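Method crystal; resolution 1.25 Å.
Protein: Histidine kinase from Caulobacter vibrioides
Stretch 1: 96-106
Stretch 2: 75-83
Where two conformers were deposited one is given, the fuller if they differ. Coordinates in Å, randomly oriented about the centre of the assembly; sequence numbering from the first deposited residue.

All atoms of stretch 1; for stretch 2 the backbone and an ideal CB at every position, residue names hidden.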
ATOM      1  N   THR A  96       0.100  -1.304  15.270  1.00 30.72           N
ATOM      2  CA  THR A  96       1.476  -1.755  15.120  1.00 31.91           C
ATOM      3  C   THR A  96       1.837  -1.917  13.635  1.00 27.21           C
ATOM      4  O   THR A  96       0.971  -2.061  12.770  1.00 25.33           O
ATOM      5  CB  THR A  96       1.664  -3.069  15.919  1.00 37.76           C
ATOM      6  OG1 THR A  96       1.191  -4.195  15.165  1.00 48.00           O
ATOM      7  CG2 THR A  96       0.878  -3.018  17.235  1.00 42.34           C
ATOM      8  N   GLY A  97       3.131  -1.938  13.355  1.00 24.32           N
ATOM      9  CA  GLY A  97       3.588  -2.110  11.996  1.00 24.96           C
ATOM     10  C   GLY A  97       3.222  -1.005  11.032  1.00 24.65           C
ATOM     11  O   GLY A  97       3.133  -1.306   9.833  1.00 23.90           O
ATOM     12  N   VAL A  98       3.041   0.264  11.486  1.00 21.46           N
ATOM     13  CA  VAL A  98       2.617   1.396  10.618  1.00 16.92           C
ATOM     14  C   VAL A  98       3.760   2.382  10.403  1.00 16.04           C
ATOM     15  O   VAL A  98       4.376   2.887  11.360  1.00 18.11           O
ATOM     16  CB  VAL A  98       1.393   2.110  11.196  1.00 25.10           C
ATOM     17  CG1 VAL A  98       1.147   3.367  10.493  1.00 23.00           C
ATOM     18  CG2 VAL A  98       0.162   1.240  11.086  1.00 22.19           C
ATOM     19  N   THR A  99       4.101   2.615   9.145  1.00 14.39           N
ATOM     20  CA  THR A  99       5.193   3.497   8.762  1.00 14.21           C
ATOM     21  C   THR A  99       4.669   4.583   7.838  1.00 13.31           C
ATOM     22  O   THR A  99       3.524   4.509   7.332  1.00 13.84           O
ATOM     23  CB  THR A  99       6.346   2.718   8.097  1.00 15.27           C
ATOM     24  OG1 THR A  99       5.890   2.133   6.880  1.00 16.14           O
ATOM     25  CG2 THR A  99       6.952   1.658   8.997  1.00 17.07           C
ATOM     26  N   PHE A 100       5.532   5.544   7.501  0.51 14.92           N
ATOM     27  CA  PHE A 100       5.162   6.750   6.752  0.51 16.02           C
ATOM     28  C   PHE A 100       6.308   7.179   5.863  0.51 16.80           C
ATOM     29  O   PHE A 100       7.401   7.466   6.382  0.51 17.77           O
ATOM     30  CB  PHE A 100       4.901   7.896   7.701  0.51 21.86           C
ATOM     31  CG  PHE A 100       3.883   7.601   8.709  0.51 17.24           C
ATOM     32  CD1 PHE A 100       4.230   7.021   9.914  0.51 19.08           C
ATOM     33  CD2 PHE A 100       2.556   7.921   8.462  0.51 18.49           C
ATOM     34  CE1 PHE A 100       3.287   6.745  10.868  0.51 21.89           C
ATOM     35  CE2 PHE A 100       1.600   7.644   9.414  0.51 21.13           C
ATOM     36  CZ  PHE A 100       1.975   7.062  10.621  0.51 21.27           C
ATOM     37  N   LEU A 101       6.033   7.317   4.568  1.00 15.74           N
ATOM     38  CA  LEU A 101       7.042   7.710   3.576  1.00 17.19           C
ATOM     39  C   LEU A 101       6.510   8.955   2.881  1.00 18.36           C
ATOM     40  O   LEU A 101       5.390   8.936   2.356  1.00 17.85           O
ATOM     41  CB  LEU A 101       7.296   6.575   2.572  1.00 21.74           C
ATOM     42  CG  LEU A 101       8.319   6.707   1.426  1.00 24.18           C
ATOM     43  CD1 LEU A 101       9.695   6.737   2.043  1.00 29.08           C
ATOM     44  CD2 LEU A 101       8.210   5.586   0.356  1.00 29.63           C
ATOM     45  N   PRO A 102       7.242  10.071   2.879  1.00 19.57           N
ATOM     46  CA  PRO A 102       6.705  11.274   2.236  1.00 23.21           C
ATOM     47  C   PRO A 102       6.722  11.145   0.719  1.00 21.96           C
ATOM     48  O   PRO A 102       7.620  10.553   0.118  1.00 27.44           O
ATOM     49  CB  PRO A 102       7.656  12.388   2.708  1.00 25.45           C
ATOM     50  CG  PRO A 102       8.927  11.683   2.944  1.00 27.42           C
ATOM     51  CD  PRO A 102       8.561  10.299   3.477  1.00 22.41           C
ATOM     52  N   LYS A 103       5.743  11.779   0.077  1.00 22.35           N
ATOM     53  CA  LYS A 103       5.756  12.067  -1.349  1.00 23.81           C
ATOM     54  C   LYS A 103       6.428  13.414  -1.595  1.00 27.66           C
ATOM     55  O   LYS A 103       6.382  14.303  -0.741  1.00 29.11           O
ATOM     56  CB  LYS A 103       4.328  12.104  -1.877  1.00 27.12           C
ATOM     57  CG  LYS A 103       3.693  10.717  -2.026  1.00 27.03           C
ATOM     58  CD  LYS A 103       2.496  10.717  -2.992  1.00 29.61           C
ATOM     59  CE  LYS A 103       1.227  10.572  -2.265  1.00 24.79           C
ATOM     60  NZ  LYS A 103       0.036  10.632  -3.171  1.00 20.69           N
ATOM     61  N   PRO A 104       7.061  13.614  -2.761  1.00 28.01           N
ATOM     62  CA  PRO A 104       7.203  12.666  -3.877  1.00 27.83           C
ATOM     63  C   PRO A 104       8.074  11.473  -3.522  1.00 28.38           C
ATOM     64  O   PRO A 104       9.066  11.637  -2.813  1.00 29.83           O
ATOM     65  CB  PRO A 104       7.878  13.503  -4.966  1.00 29.78           C
ATOM     66  CG  PRO A 104       8.509  14.640  -4.228  1.00 31.14           C
ATOM     67  CD  PRO A 104       7.632  14.936  -3.088  1.00 30.01           C
ATOM     68  N   ILE A 105       7.700  10.299  -4.041  1.00 31.08           N
ATOM     69  CA  ILE A 105       8.364   9.039  -3.743  1.00 31.63           C
ATOM     70  C   ILE A 105       9.639   8.920  -4.567  1.00 28.45           C
ATOM     71  O   ILE A 105       9.641   9.150  -5.778  1.00 31.08           O
ATOM     72  CB  ILE A 105       7.427   7.863  -4.056  1.00 39.26           C
ATOM     73  CG1 ILE A 105       6.203   7.891  -3.144  1.00 45.72           C
ATOM     74  CG2 ILE A 105       8.188   6.542  -3.975  1.00 42.62           C
ATOM     75  CD1 ILE A 105       6.533   8.109  -1.682  1.00 45.65           C
ATOM     76  N   ASP A 106      10.717   8.546  -3.904  1.00 28.94           N
ATOM     77  CA  ASP A 106      11.995   8.194  -4.493  1.00 33.06           C
ATOM     78  C   ASP A 106      12.021   6.659  -4.559  1.00 24.44           C
ATOM     79  O   ASP A 106      11.822   6.022  -3.535  1.00 23.55           O
ATOM     80  CB  ASP A 106      12.950   8.741  -3.425  1.00 43.87           C
ATOM     81  CG  ASP A 106      14.382   8.461  -3.673  1.00 39.99           C
ATOM     82  OD1 ASP A 106      15.090   9.358  -4.171  1.00 41.14           O
ATOM     83  OD2 ASP A 106      14.831   7.389  -3.256  1.00 37.82           O
ATOM     84  N   UNK A  75       0.193  -8.016   8.416  1.00 18.72           N
ATOM     85  CA  UNK A  75       0.968  -7.368   7.364  1.00 18.10           C
ATOM     86  C   UNK A  75       1.332  -5.944   7.781  1.00 17.71           C
ATOM     87  O   UNK A  75       0.482  -5.212   8.306  1.00 18.90           O
ATOM     88  CB  UNK A  75       0.188  -7.358   6.048  1.00 18.10           C
ATOM     89  N   UNK A  76       2.558  -5.508   7.510  1.00 17.92           N
ATOM     90  CA  UNK A  76       2.900  -4.097   7.719  1.00 19.05           C
ATOM     91  C   UNK A  76       2.118  -3.187   6.787  1.00 16.54           C
ATOM     92  O   UNK A  76       1.593  -3.596   5.745  1.00 15.04           O
ATOM     93  CB  UNK A  76       4.401  -3.877   7.516  1.00 19.05           C
ATOM     94  N   UNK A  77       2.060  -1.929   7.176  1.00 16.91           N
ATOM     95  CA  UNK A  77       1.328  -0.896   6.457  1.00 15.86           C
ATOM     96  C   UNK A  77       2.239   0.307   6.324  1.00 14.83           C
ATOM     97  O   UNK A  77       2.858   0.721   7.318  1.00 17.68           O
ATOM     98  CB  UNK A  77       0.023  -0.529   7.167  1.00 15.86           C
ATOM     99  N   UNK A  78       2.309   0.880   5.133  1.00 13.07           N
ATOM    100  CA  UNK A  78       3.105   2.065   4.863  1.00 12.04           C
ATOM    101  C   UNK A  78       2.205   3.108   4.250  1.00 11.62           C
ATOM    102  O   UNK A  78       1.606   2.873   3.180  1.00 12.54           O
ATOM    103  CB  UNK A  78       4.289   1.752   3.946  1.00 12.04           C
ATOM    104  N   UNK A  79       2.047   4.234   4.917  1.00 11.48           N
ATOM    105  CA  UNK A  79       1.300   5.361   4.393  1.00 11.62           C
ATOM    106  C   UNK A  79       2.226   6.287   3.655  1.00 12.72           C
ATOM    107  O   UNK A  79       3.359   6.507   4.080  1.00 14.39           O
ATOM    108  CB  UNK A  79       0.573   6.109   5.512  1.00 11.62           C
ATOM    109  N   UNK A  80       1.725   6.860   2.583  1.00 12.99           N
ATOM    110  CA  UNK A  80       2.447   7.830   1.780  1.00 13.52           C
ATOM    111  C   UNK A  80       1.606   9.097   1.699  1.00 12.99           C
ATOM    112  O   UNK A  80       0.378   9.040   1.614  1.00 14.34           O
ATOM    113  CB  UNK A  80       2.759   7.279   0.387  1.00 13.52           C
ATOM    114  N   UNK A  81       2.262  10.255   1.707  1.00 13.98           N
ATOM    115  CA  UNK A  81       1.506  11.499   1.544  1.00 17.02           C
ATOM    116  C   UNK A  81       2.473  12.635   1.307  1.00 18.38           C
ATOM    117  O   UNK A  81       3.610  12.607   1.792  1.00 19.56           O
ATOM    118  CB  UNK A  81       0.629  11.784   2.765  1.00 17.02           C
ATOM    119  N   UNK A  82       1.990  13.656   0.573  1.00 20.39           N
ATOM    120  CA  UNK A  82       2.705  14.911   0.435  1.00 26.01           C
ATOM    121  C   UNK A  82       2.558  15.826   1.618  1.00 28.09           C
ATOM    122  O   UNK A  82       3.249  16.849   1.677  1.00 30.62           O
ATOM    123  CB  UNK A  82       2.232  15.641  -0.824  1.00 26.01           C
ATOM    124  N   UNK A  83       1.643  15.503   2.546  1.00 25.80           N
ATOM    125  CA  UNK A  83       1.484  16.234   3.805  1.00 32.02           C
ATOM    126  C   UNK A  83       2.385  15.782   4.957  1.00 37.03           C
ATOM    127  O   UNK A  83       2.607  14.588   5.161  1.00 33.45           O
ATOM    128  CB  UNK A  83       0.027  16.121   4.257  1.00 32.02           C
TER

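Stretch 2 runs parallel to stretch 1, its strand 77-81 paired with 98-102, so side chains alternate between the face carrying Val-98, Phe-100 and Pro-102 and the face carrying Thr-99 and Leu-101.

At position 75 CA-to-CB points away and nothing of stretch 1 lies near the CB. The contact sets no preference; the residue is Ala-75.

Position 76 has a phi of -65° and a nitrogen that bonds to nothing in stretch 1, so proline is allowed among many others. Pro-76 is deposited, and its CA lies 3.5 Å from Gly-97 O in a CA-H...O contact.

Position 77 is anchored by its backbone: its N donates to Gly-97 O (2.9 Å), and its O accepts from Thr-99 N (2.9 Å). Its CB shares a face with Val-98, where a beta-branched or other apolar side chain would suit. Val-77 fills the place, its CB 4.3 Å from Val-98 CG2.

Position 78 turns to the other face, with the ideal CB 3.4 Å from Thr-99 OG1 and Leu-101 farther along. A small polar residue could answer the hydroxyl, while a long apolar one could reach the leucine. Met-78 does the latter: with chi1 and chi2 both t, it extends until SD lies 4.2 Å from Leu-101 CD2.

At position 79 the backbone is again held at both ends, N to Thr-99 O and O from Leu-101 N, each 2.8 Å. The CB lies on the same face as the side chains of Val-98 and Phe-100, nearest the Phe-100 ring, with Val-98 farther off, within reach of a longer side chain: an apolar setting suited to leucine, isoleucine or an aromatic. Phe-79 brings its CB 4.0 Å from Phe-100 CD2, while Val-98 CG1 meets the ring edge, 3.8 Å from CD2 of Phe-79.

The CB of position 80 faces Leu-101, Ile-105 CD1 and the aliphatic part of Lys-103. Branched apolar residues would fit well. Ile-80 places CG2 4.1 Å from both Leu-101 CB and Ile-105 CD1, and CG1 4.1 Å from Lys-103 CE.

Position 81 has a strong bond from Lys-103 N to its O (2.9 Å) but a weak one from its N to Leu-101 O (3.5 Å). Beside the CB stretch 1 offers little, the nearest atom being Lys-103 CE at 5.2 Å, so several side chains are possible. Ser-81 uses its OG within its own stretch, accepting from the N of position 83 at 3.0 Å.

Position 82, at phi/psi -79/-10, has room for a CB, so glycine is not required. Gly-82 leaves its N 3.7 Å from Lys-103 CB.

Position 83 points away, unconstrained by stretch 1; it is Tyr-83.

Stretch 2 75-83: APVMFISGY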
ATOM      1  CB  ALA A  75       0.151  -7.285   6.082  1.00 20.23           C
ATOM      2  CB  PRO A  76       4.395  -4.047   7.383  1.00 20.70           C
ATOM      3  CG  PRO A  76       4.642  -5.288   6.463  1.00 24.14           C
ATOM      4  CD  PRO A  76       3.708  -6.309   7.032  1.00 19.43           C
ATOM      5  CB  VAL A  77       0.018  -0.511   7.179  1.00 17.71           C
ATOM      6  CG1 VAL A  77      -0.685   0.631   6.463  1.00 20.50           C
ATOM      7  CG2 VAL A  77      -0.865  -1.750   7.430  1.00 20.10           C
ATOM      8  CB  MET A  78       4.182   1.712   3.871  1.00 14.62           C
ATOM      9  CG  MET A  78       5.064   2.857   3.523  1.00 18.83           C
ATOM     10  SD  MET A  78       6.496   2.443   2.543  1.00 30.80           S
ATOM     11  CE  MET A  78       5.855   1.557   1.182  1.00 44.70           C
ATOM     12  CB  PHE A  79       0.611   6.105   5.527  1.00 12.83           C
ATOM     13  CG  PHE A  79      -0.551   5.352   6.092  1.00 12.38           C
ATOM     14  CD1 PHE A  79      -1.657   5.028   5.276  1.00 13.12           C
ATOM     15  CD2 PHE A  79      -0.537   4.910   7.396  1.00 14.67           C
ATOM     16  CE1 PHE A  79      -2.729   4.287   5.780  1.00 13.87           C
ATOM     17  CE2 PHE A  79      -1.595   4.152   7.890  1.00 15.92           C
ATOM     18  CZ  PHE A  79      -2.679   3.853   7.094  1.00 15.10           C
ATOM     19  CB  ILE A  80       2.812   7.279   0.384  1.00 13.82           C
ATOM     20  CG1 ILE A  80       1.597   6.927  -0.481  1.00 14.25           C
ATOM     21  CG2 ILE A  80       3.742   6.036   0.522  1.00 17.42           C
ATOM     22  CD1 ILE A  80       1.942   6.484  -1.852  1.00 17.00           C
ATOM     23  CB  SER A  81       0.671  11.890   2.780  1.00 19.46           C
ATOM     24  OG  SER A  81      -0.123  13.047   2.513  1.00 21.17           O
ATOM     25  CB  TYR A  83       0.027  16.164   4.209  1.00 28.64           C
ATOM     26  CG  TYR A  83      -0.801  16.827   3.139  1.00 37.43           C
ATOM     27  CD1 TYR A  83      -1.011  18.196   3.143  1.00 40.24           C
ATOM     28  CD2 TYR A  83      -1.299  16.089   2.067  1.00 42.56           C
ATOM     29  CE1 TYR A  83      -1.734  18.803   2.134  1.00 42.60           C
ATOM     30  CE2 TYR A  83      -1.999  16.685   1.046  1.00 38.79           C
ATOM     31  CZ  TYR A  83      -2.226  18.043   1.086  1.00 46.20           C
ATOM     32  OH  TYR A  83      -2.940  18.644   0.069  1.00 51.41           O
TER
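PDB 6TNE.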